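PDB 3K6J: protein F01G10.3, confirmed by transcript evidence from Caenorhabditis elegans, which probably works as an NAD-dependent 3-hydroxyacyl-CoA dehydrogenase within a multifunctional enzyme, and binds a zinc ion. Local coordinates for residues Glu409-Trp421 with Ser429-Asn441. Sequence-based numbering, arbitrary orientation.
Sequences EGLDKIANMLVHW and SAYIVADALKTAN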
loop_
_atom_site.group_PDB
_atom_site.type_symbol
_atom_site.label_atom_id
_atom_site.label_comp_id
_atom_site.label_asym_id
_atom_site.label_seq_id
_atom_site.Cartn_x
_atom_site.Cartn_y
_atom_site.Cartn_z
ATOM N N GLU A 409 -7.842 -11.018 21.661
ATOM C CA GLU A 409 -8.964 -11.086 20.725
ATOM C C GLU A 409 -9.988 -10.039 21.127
ATOM O O GLU A 409 -10.250 -9.853 22.307
ATOM C CB GLU A 409 -9.596 -12.494 20.668
ATOM C CG GLU A 409 -10.656 -12.804 21.763
ATOM C CD GLU A 409 -11.396 -14.133 21.544
ATOM O OE1 GLU A 409 -10.783 -15.082 21.014
ATOM O OE2 GLU A 409 -12.596 -14.237 21.902
ATOM N N GLY A 410 -10.562 -9.343 20.151
ATOM C CA GLY A 410 -11.471 -8.242 20.456
ATOM C C GLY A 410 -10.689 -7.030 20.899
ATOM O O GLY A 410 -9.460 -6.990 20.753
ATOM N N LEU A 411 -11.394 -6.055 21.462
ATOM C CA LEU A 411 -10.833 -4.733 21.718
ATOM C C LEU A 411 -10.662 -4.376 23.194
ATOM O O LEU A 411 -10.059 -3.344 23.520
ATOM C CB LEU A 411 -11.690 -3.647 21.032
ATOM C CG LEU A 411 -11.796 -3.528 19.499
ATOM C CD1 LEU A 411 -12.793 -2.436 19.142
ATOM C CD2 LEU A 411 -10.446 -3.215 18.860
ATOM N N ASP A 412 -11.186 -5.216 24.087
ATOM C CA ASP A 412 -11.249 -4.870 25.517
ATOM C C ASP A 412 -9.868 -4.708 26.162
ATOM O O ASP A 412 -9.606 -3.697 26.827
ATOM C CB ASP A 412 -12.139 -5.860 26.292
ATOM C CG ASP A 412 -12.558 -5.330 27.682
ATOM O OD1 ASP A 412 -12.958 -4.138 27.803
ATOM O OD2 ASP A 412 -12.485 -6.114 28.658
ATOM N N LYS A 413 -8.970 -5.665 25.933
ATOM C CA LYS A 413 -7.615 -5.551 26.498
ATOM C C LYS A 413 -6.857 -4.388 25.864
ATOM O O LYS A 413 -6.111 -3.683 26.549
ATOM C CB LYS A 413 -6.821 -6.860 26.371
ATOM C CG LYS A 413 -7.619 -8.095 26.780
ATOM C CD LYS A 413 -7.663 -8.276 28.315
ATOM C CE LYS A 413 -8.863 -9.115 28.728
ATOM N NZ LYS A 413 -10.058 -8.238 28.848
ATOM N N ILE A 414 -7.079 -4.192 24.562
ATOM C CA ILE A 414 -6.505 -3.073 23.803
ATOM C C ILE A 414 -6.940 -1.730 24.397
ATOM O O ILE A 414 -6.098 -0.874 24.683
ATOM C CB ILE A 414 -6.871 -3.149 22.280
ATOM C CG1 ILE A 414 -6.159 -4.349 21.634
ATOM C CG2 ILE A 414 -6.484 -1.859 21.573
ATOM C CD1 ILE A 414 -6.563 -4.677 20.206
ATOM N N ALA A 415 -8.249 -1.579 24.596
ATOM C CA ALA A 415 -8.824 -0.362 25.171
ATOM C C ALA A 415 -8.251 -0.082 26.564
ATOM O O ALA A 415 -7.907 1.053 26.885
ATOM C CB ALA A 415 -10.348 -0.461 25.219
ATOM N N ASN A 416 -8.118 -1.141 27.368
ATOM C CA ASN A 416 -7.600 -1.016 28.732
ATOM C C ASN A 416 -6.136 -0.666 28.797
ATOM O O ASN A 416 -5.730 0.170 29.607
ATOM C CB ASN A 416 -7.926 -2.260 29.557
ATOM C CG ASN A 416 -9.395 -2.333 29.886
ATOM O OD1 ASN A 416 -9.994 -1.319 30.225
ATOM N ND2 ASN A 416 -9.993 -3.510 29.749
ATOM N N MET A 417 -5.354 -1.278 27.916
ATOM C CA MET A 417 -3.930 -1.017 27.869
ATOM C C MET A 417 -3.647 0.408 27.418
ATOM O O MET A 417 -2.701 1.032 27.908
ATOM C CB MET A 417 -3.222 -2.037 26.975
ATOM C CG MET A 417 -1.727 -2.096 27.206
ATOM S SD MET A 417 -1.181 -3.203 28.538
ATOM C CE MET A 417 -2.367 -2.899 29.876
ATOM N N LEU A 418 -4.468 0.921 26.501
ATOM C CA LEU A 418 -4.308 2.290 25.999
ATOM C C LEU A 418 -4.629 3.323 27.080
ATOM O O LEU A 418 -3.883 4.280 27.262
ATOM C CB LEU A 418 -5.155 2.540 24.731
ATOM C CG LEU A 418 -4.748 1.895 23.386
ATOM C CD1 LEU A 418 -5.907 1.911 22.423
ATOM C CD2 LEU A 418 -3.526 2.586 22.773
ATOM N N VAL A 419 -5.733 3.128 27.797
ATOM C CA VAL A 419 -6.075 4.030 28.903
ATOM C C VAL A 419 -4.976 4.002 29.991
ATOM O O VAL A 419 -4.578 5.053 30.514
ATOM C CB VAL A 419 -7.494 3.765 29.486
ATOM C CG1 VAL A 419 -8.582 3.946 28.413
ATOM C CG2 VAL A 419 -7.591 2.378 30.114
ATOM N N HIS A 420 -4.464 2.803 30.286
ATOM C CA HIS A 420 -3.373 2.647 31.244
ATOM C C HIS A 420 -2.082 3.327 30.761
ATOM O O HIS A 420 -1.380 3.954 31.558
ATOM C CB HIS A 420 -3.150 1.178 31.599
ATOM C CG HIS A 420 -1.903 0.930 32.394
ATOM N ND1 HIS A 420 -1.055 -0.130 32.138
ATOM C CD2 HIS A 420 -1.353 1.608 33.433
ATOM C CE1 HIS A 420 -0.039 -0.093 32.983
ATOM N NE2 HIS A 420 -0.190 0.958 33.771
ATOM N N TRP A 421 -1.776 3.226 29.469
ATOM C CA TRP A 421 -0.628 3.952 28.915
ATOM C C TRP A 421 -0.877 5.452 28.891
ATOM O O TRP A 421 0.061 6.239 29.011
ATOM C CB TRP A 421 -0.254 3.464 27.507
ATOM C CG TRP A 421 0.346 2.082 27.463
ATOM C CD1 TRP A 421 0.991 1.429 28.484
ATOM C CD2 TRP A 421 0.380 1.195 26.336
ATOM N NE1 TRP A 421 1.410 0.190 28.063
ATOM C CE2 TRP A 421 1.054 0.019 26.750
ATOM C CE3 TRP A 421 -0.098 1.275 25.016
ATOM C CZ2 TRP A 421 1.259 -1.075 25.890
ATOM C CZ3 TRP A 421 0.105 0.192 24.162
ATOM C CH2 TRP A 421 0.775 -0.969 24.606
ATOM N N SER A 429 -0.926 11.788 22.347
ATOM C CA SER A 429 -2.241 11.502 21.743
ATOM C C SER A 429 -2.433 10.048 21.303
ATOM O O SER A 429 -3.548 9.547 21.286
ATOM C CB SER A 429 -2.498 12.435 20.560
ATOM O OG SER A 429 -1.430 12.370 19.629
ATOM N N ALA A 430 -1.339 9.381 20.961
ATOM C CA ALA A 430 -1.379 7.998 20.505
ATOM C C ALA A 430 -2.092 7.057 21.473
ATOM O O ALA A 430 -2.571 6.003 21.069
ATOM C CB ALA A 430 0.040 7.501 20.233
ATOM N N TYR A 431 -2.158 7.442 22.748
ATOM C CA TYR A 431 -2.747 6.594 23.788
ATOM C C TYR A 431 -4.151 7.032 24.210
ATOM O O TYR A 431 -4.796 6.351 25.006
ATOM C CB TYR A 431 -1.832 6.516 25.014
ATOM C CG TYR A 431 -0.389 6.181 24.697
ATOM C CD1 TYR A 431 -0.062 5.018 24.002
ATOM C CD2 TYR A 431 0.651 7.016 25.112
ATOM C CE1 TYR A 431 1.257 4.698 23.708
ATOM C CE2 TYR A 431 1.983 6.707 24.825
ATOM C CZ TYR A 431 2.280 5.542 24.121
ATOM O OH TYR A 431 3.596 5.215 23.825
ATOM N N ILE A 432 -4.611 8.169 23.685
ATOM C CA ILE A 432 -5.973 8.656 23.923
ATOM C C ILE A 432 -6.960 7.823 23.113
ATOM O O ILE A 432 -7.036 7.946 21.885
ATOM C CB ILE A 432 -6.122 10.139 23.518
ATOM C CG1 ILE A 432 -4.940 10.985 24.042
ATOM C CG2 ILE A 432 -7.541 10.674 23.891
ATOM C CD1 ILE A 432 -5.140 11.659 25.382
ATOM N N VAL A 433 -7.715 6.980 23.803
ATOM C CA VAL A 433 -8.656 6.064 23.154
ATOM C C VAL A 433 -9.771 6.787 22.384
ATOM O O VAL A 433 -10.380 7.727 22.888
ATOM C CB VAL A 433 -9.233 5.037 24.167
ATOM C CG1 VAL A 433 -10.158 4.040 23.491
ATOM C CG2 VAL A 433 -8.100 4.279 24.843
ATOM N N ALA A 434 -10.027 6.343 21.154
ATOM C CA ALA A 434 -11.105 6.890 20.326
ATOM C C ALA A 434 -12.490 6.359 20.729
ATOM O O ALA A 434 -12.635 5.174 21.072
ATOM C CB ALA A 434 -10.839 6.589 18.852
ATOM N N ASP A 435 -13.503 7.231 20.666
ATOM C CA ASP A 435 -14.894 6.836 20.910
ATOM C C ASP A 435 -15.349 5.677 20.036
ATOM O O ASP A 435 -16.053 4.795 20.522
ATOM C CB ASP A 435 -15.853 8.028 20.748
ATOM C CG ASP A 435 -15.695 9.076 21.860
ATOM O OD1 ASP A 435 -15.261 8.714 22.969
ATOM O OD2 ASP A 435 -15.997 10.268 21.628
ATOM N N ALA A 436 -14.947 5.657 18.759
ATOM C CA ALA A 436 -15.334 4.548 17.854
ATOM C C ALA A 436 -14.724 3.210 18.283
ATOM O O ALA A 436 -15.295 2.146 18.039
ATOM C CB ALA A 436 -14.966 4.862 16.396
ATOM N N LEU A 437 -13.560 3.264 18.918
ATOM C CA LEU A 437 -12.945 2.041 19.442
ATOM C C LEU A 437 -13.751 1.532 20.642
ATOM O O LEU A 437 -14.158 0.363 20.657
ATOM C CB LEU A 437 -11.464 2.247 19.813
ATOM C CG LEU A 437 -10.612 0.971 19.942
ATOM C CD1 LEU A 437 -9.117 1.302 19.944
ATOM C CD2 LEU A 437 -10.959 0.172 21.183
ATOM N N LYS A 438 -13.966 2.426 21.625
ATOM C CA LYS A 438 -14.854 2.190 22.797
ATOM C C LYS A 438 -16.196 1.632 22.338
ATOM O O LYS A 438 -16.670 0.624 22.877
ATOM C CB LYS A 438 -15.103 3.487 23.591
ATOM C CG LYS A 438 -13.949 3.981 24.456
ATOM C CD LYS A 438 -13.864 5.508 24.423
ATOM C CE LYS A 438 -14.733 6.181 25.488
ATOM N NZ LYS A 438 -13.880 6.712 26.596
ATOM N N THR A 439 -16.775 2.279 21.318
ATOM C CA THR A 439 -18.041 1.844 20.710
ATOM C C THR A 439 -17.991 0.414 20.192
ATOM O O THR A 439 -18.806 -0.409 20.588
ATOM C CB THR A 439 -18.531 2.816 19.605
ATOM O OG1 THR A 439 -19.057 3.994 20.226
ATOM C CG2 THR A 439 -19.625 2.166 18.715
ATOM N N ALA A 440 -17.030 0.113 19.325
ATOM C CA ALA A 440 -16.896 -1.242 18.785
ATOM C C ALA A 440 -16.577 -2.292 19.872
ATOM O O ALA A 440 -16.965 -3.444 19.742
ATOM C CB ALA A 440 -15.851 -1.268 17.690
ATOM N N ASN A 441 -15.871 -1.883 20.928
ATOM C CA ASN A 441 -15.594 -2.763 22.077
ATOM C C ASN A 441 -16.865 -3.205 22.811
ATOM O O ASN A 441 -17.077 -4.397 23.043
ATOM C CB ASN A 441 -14.655 -2.077 23.080
ATOM C CG ASN A 441 -14.217 -3.008 24.228
ATOM O OD1 ASN A 441 -14.290 -4.241 24.132
ATOM N ND2 ASN A 441 -13.738 -2.410 25.308
#
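Leu-418 and Val-433 meet where helix 412-421 lies against the C-terminal segment 429-441. This is plain structural packing in the helical C-terminal end of the chain, away from the zinc site. Helices 412-421 and 435-440 run roughly antiparallel, at 142°, with their axes 10.1 Å apart. The tight part is apolar. CB of Leu-418 presses on CG2 of Val-433 at 3.4 Å, closer than usual van der Waals contact. The same CG2 also meets CG1 of Val-419. CD1 of Leu-418 reaches CD1 of Leu-437. Just before the helix, Leu-411 reaches out with CD1, 3.6 Å from CB of Ala-440 and close to CD2 of Leu-437. Leu-437 has its CG anti to the backbone N (chi1 -161°), which carries both methyls into this cluster. At the other end, CB of Trp-421 sits over one face of the Tyr-431 ring, a CH-pi contact of 4.1 Å to the centroid. The indole adds an offset edge-to-face contact with the Tyr-431 ring. CD2 of Leu-418 comes to the edge of that ring. Tyr-431 OH turns elsewhere and bonds Gln-247, while Phe-361 of helix 355-375 also touches this side chain.

The solvent side is looser and polar. Exposed Asn-441 gives its ND2 hydrogen to OD1 of Asp-412 at 3.1 Å, nearly straight at 174°. The acceptor lies in the amide plane and uses its anti lone pair. OD2 of Asp-412 forms a salt bridge with NZ of Lys-413. With an alanine here in place of Asp-412, the Asn-441 amide would probably lose its acceptor and be freer to turn, and Lys-413 would lose its carboxylate mate. The chemistry implies that apolar packing joins both residues 431-433 and the last modelled helix to helix 412-421, with one hydrogen bond between the segments on the solvent side.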